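Local coordinates for polar amino acid ABC uptake transporter substrate binding protein (Streptococcus thermophilus LMG 18311, PDB 3HV1) that probably captures polar amino acids outside the cell and delivers them to an ABC importer, as a solute-binding protein of family 3, at residues F230-F239 and D250-G258. Numbering follows the deposited sequence.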
loop_
_atom_site.group_PDB
_atom_site.type_symbol
_atom_site.label_atom_id
_atom_site.label_comp_id
_atom_site.label_asym_id
_atom_site.label_seq_id
_atom_site.Cartn_x
_atom_site.Cartn_y
_atom_site.Cartn_z
ATOM N N PHE A 230 10.708 9.814 5.477
ATOM C CA PHE A 230 11.026 8.401 5.705
ATOM C C PHE A 230 12.026 7.933 4.660
ATOM O O PHE A 230 13.021 7.291 4.978
ATOM C CB PHE A 230 9.787 7.511 5.576
ATOM C CG PHE A 230 8.749 7.724 6.644
ATOM C CD1 PHE A 230 9.106 8.158 7.917
ATOM C CD2 PHE A 230 7.414 7.434 6.387
ATOM C CE1 PHE A 230 8.147 8.301 8.922
ATOM C CE2 PHE A 230 6.442 7.573 7.389
ATOM C CZ PHE A 230 6.817 8.007 8.653
ATOM N N GLU A 231 11.743 8.250 3.402
ATOM C CA GLU A 231 12.611 7.829 2.314
ATOM C C GLU A 231 14.002 8.404 2.453
ATOM O O GLU A 231 14.991 7.713 2.233
ATOM C CB GLU A 231 12.015 8.239 0.966
ATOM C CG GLU A 231 10.670 7.604 0.669
ATOM C CD GLU A 231 10.204 7.894 -0.748
ATOM O OE1 GLU A 231 10.936 7.535 -1.698
ATOM O OE2 GLU A 231 9.114 8.482 -0.907
ATOM N N THR A 232 14.076 9.680 2.818
ATOM C CA THR A 232 15.355 10.341 2.995
ATOM C C THR A 232 16.180 9.688 4.099
ATOM O O THR A 232 17.383 9.469 3.932
ATOM C CB THR A 232 15.154 11.843 3.303
ATOM O OG1 THR A 232 14.449 12.455 2.211
ATOM C CG2 THR A 232 16.478 12.537 3.472
ATOM N N LEU A 233 15.534 9.364 5.221
ATOM C CA LEU A 233 16.224 8.737 6.346
ATOM C C LEU A 233 16.688 7.331 6.006
ATOM O O LEU A 233 17.720 6.886 6.498
ATOM C CB LEU A 233 15.306 8.691 7.578
ATOM C CG LEU A 233 14.869 10.064 8.099
ATOM C CD1 LEU A 233 13.881 9.883 9.263
ATOM C CD2 LEU A 233 16.089 10.839 8.561
ATOM N N TYR A 234 15.923 6.617 5.185
ATOM C CA TYR A 234 16.336 5.271 4.796
ATOM C C TYR A 234 17.535 5.378 3.843
ATOM O O TYR A 234 18.474 4.582 3.916
ATOM C CB TYR A 234 15.187 4.510 4.113
ATOM C CG TYR A 234 15.418 3.012 4.139
ATOM C CD1 TYR A 234 15.197 2.273 5.299
ATOM C CD2 TYR A 234 15.978 2.355 3.041
ATOM C CE1 TYR A 234 15.543 0.917 5.372
ATOM C CE2 TYR A 234 16.322 1.011 3.098
ATOM C CZ TYR A 234 16.108 0.294 4.262
ATOM O OH TYR A 234 16.468 -1.033 4.312
ATOM N N LYS A 235 17.499 6.367 2.949
ATOM C CA LYS A 235 18.595 6.579 1.996
ATOM C C LYS A 235 19.896 6.976 2.682
ATOM O O LYS A 235 20.966 6.523 2.278
ATOM C CB LYS A 235 18.231 7.662 0.969
ATOM C CG LYS A 235 17.696 7.150 -0.360
ATOM C CD LYS A 235 16.256 6.681 -0.275
ATOM C CE LYS A 235 15.685 6.406 -1.669
ATOM N NZ LYS A 235 14.213 6.113 -1.652
ATOM N N ASN A 236 19.817 7.822 3.715
ATOM C CA ASN A 236 21.036 8.238 4.400
ATOM C C ASN A 236 21.440 7.362 5.584
ATOM O O ASN A 236 22.441 7.633 6.239
ATOM C CB ASN A 236 20.968 9.720 4.821
ATOM C CG ASN A 236 20.028 9.978 5.984
ATOM O OD1 ASN A 236 19.618 9.060 6.698
ATOM N ND2 ASN A 236 19.694 11.251 6.187
ATOM N N GLY A 237 20.671 6.308 5.842
ATOM C CA GLY A 237 21.011 5.391 6.920
ATOM C C GLY A 237 20.435 5.656 8.301
ATOM O O GLY A 237 20.515 4.798 9.181
ATOM N N GLU A 238 19.850 6.826 8.512
ATOM C CA GLU A 238 19.305 7.128 9.829
ATOM C C GLU A 238 18.133 6.242 10.235
ATOM O O GLU A 238 18.015 5.875 11.403
ATOM C CB GLU A 238 18.895 8.598 9.929
ATOM C CG GLU A 238 20.073 9.565 10.051
ATOM C CD GLU A 238 21.078 9.157 11.122
ATOM O OE1 GLU A 238 20.654 8.804 12.244
ATOM O OE2 GLU A 238 22.297 9.197 10.836
ATOM N N PHE A 239 17.265 5.902 9.291
ATOM C CA PHE A 239 16.121 5.051 9.625
ATOM C C PHE A 239 16.641 3.725 10.174
ATOM O O PHE A 239 16.182 3.234 11.212
ATOM C CB PHE A 239 15.253 4.768 8.391
ATOM C CG PHE A 239 13.938 4.099 8.719
ATOM C CD1 PHE A 239 12.755 4.836 8.736
ATOM C CD2 PHE A 239 13.889 2.745 9.069
ATOM C CE1 PHE A 239 11.542 4.243 9.098
ATOM C CE2 PHE A 239 12.675 2.144 9.436
ATOM C CZ PHE A 239 11.502 2.899 9.451
ATOM N N ASP A 250 15.956 -4.149 10.914
ATOM C CA ASP A 250 15.404 -3.126 10.027
ATOM C C ASP A 250 13.914 -3.397 9.784
ATOM O O ASP A 250 13.551 -4.361 9.099
ATOM C CB ASP A 250 16.178 -3.155 8.706
ATOM C CG ASP A 250 15.668 -2.150 7.694
ATOM O OD1 ASP A 250 14.747 -1.376 8.025
ATOM O OD2 ASP A 250 16.199 -2.141 6.556
ATOM N N VAL A 251 13.056 -2.542 10.332
ATOM C CA VAL A 251 11.610 -2.734 10.185
ATOM C C VAL A 251 10.962 -1.942 9.050
ATOM O O VAL A 251 9.750 -1.944 8.901
ATOM C CB VAL A 251 10.880 -2.374 11.495
ATOM C CG1 VAL A 251 11.472 -3.174 12.643
ATOM C CG2 VAL A 251 10.989 -0.876 11.763
ATOM N N ALA A 252 11.771 -1.280 8.239
ATOM C CA ALA A 252 11.242 -0.475 7.147
ATOM C C ALA A 252 10.332 -1.236 6.193
ATOM O O ALA A 252 10.638 -2.355 5.789
ATOM C CB ALA A 252 12.391 0.149 6.365
ATOM N N THR A 253 9.208 -0.617 5.847
ATOM C CA THR A 253 8.267 -1.200 4.906
ATOM C C THR A 253 8.826 -0.914 3.518
ATOM O O THR A 253 9.718 -0.087 3.367
ATOM C CB THR A 253 6.892 -0.526 4.986
ATOM O OG1 THR A 253 7.062 0.887 4.829
ATOM C CG2 THR A 253 6.207 -0.820 6.330
ATOM N N ASP A 254 8.299 -1.590 2.507
ATOM C CA ASP A 254 8.763 -1.341 1.154
ATOM C C ASP A 254 8.543 0.126 0.767
ATOM O O ASP A 254 9.341 0.700 0.033
ATOM C CB ASP A 254 8.051 -2.273 0.172
ATOM C CG ASP A 254 8.531 -3.708 0.289
ATOM O OD1 ASP A 254 9.707 -3.912 0.663
ATOM O OD2 ASP A 254 7.748 -4.629 -0.007
ATOM N N GLN A 255 7.473 0.741 1.270
ATOM C CA GLN A 255 7.212 2.146 0.958
ATOM C C GLN A 255 8.343 3.043 1.464
ATOM O O GLN A 255 8.810 3.936 0.745
ATOM C CB GLN A 255 5.876 2.604 1.557
ATOM C CG GLN A 255 4.661 1.996 0.865
ATOM C CD GLN A 255 4.115 0.795 1.592
ATOM O OE1 GLN A 255 4.860 0.035 2.215
ATOM N NE2 GLN A 255 2.805 0.603 1.509
ATOM N N VAL A 256 8.781 2.809 2.700
ATOM C CA VAL A 256 9.872 3.592 3.278
ATOM C C VAL A 256 11.131 3.397 2.432
ATOM O O VAL A 256 11.946 4.311 2.301
ATOM C CB VAL A 256 10.157 3.157 4.743
ATOM C CG1 VAL A 256 11.520 3.646 5.195
ATOM C CG2 VAL A 256 9.082 3.717 5.653
ATOM N N LYS A 257 11.275 2.204 1.858
ATOM C CA LYS A 257 12.428 1.874 1.027
ATOM C C LYS A 257 12.344 2.465 -0.382
ATOM O O LYS A 257 13.280 2.338 -1.168
ATOM C CB LYS A 257 12.589 0.357 0.929
ATOM C CG LYS A 257 12.953 -0.321 2.231
ATOM C CD LYS A 257 13.115 -1.821 2.039
ATOM C CE LYS A 257 13.524 -2.513 3.334
ATOM N NZ LYS A 257 13.624 -3.996 3.176
ATOM N N GLY A 258 11.223 3.100 -0.702
ATOM C CA GLY A 258 11.062 3.701 -2.015
ATOM C C GLY A 258 10.497 2.778 -3.087
ATOM O O GLY A 258 10.434 3.154 -4.257
#
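The ring of Tyr-234 carries Lys-257 CG over one face, a CH-pi contact 4.0 Å from the ring centroid, while the Asp-250 carboxylate lies at its edge, its plane turned 28° from the ring. Phe-239 takes CG1 of Val-256 over one face, 4.1 Å from its centroid, and has Val-251 CG2 at its edge. In this periplasmic-binding-protein fold, the loop 250-258 after helix 238-247 folds back against the end of helix 220-236 and the first turn of helix 238-247. Tyrosine suits its place because its ring is greasy enough for Ala-252 CB, 3.4 Å from CE1, yet ends in a hydroxyl that donates to the syn lone pair of Asp-250 OD2. CG anti to the backbone N (chi1 -160°) sets the ring between Ala-252 and Lys-257. The methyls of Val-256 are divided: CG1 also meets Tyr-234 CB, whereas CG2 packs 3.9 Å from CB of Phe-230, whose side chain also packs on Leu-50 and Val-54 of helix 46-56. Lysine suits partly exposed position 257: its extended chain slants across the ring, CE 3.4 Å from Tyr-234 OH, and the ammonium runs on beyond. Asp-250 also forms an Asx turn, OD1 accepting from Ala-252 N at 3.0 Å from above the carboxylate plane; OD2 lies 2.5 Å from Tyr-234 OH.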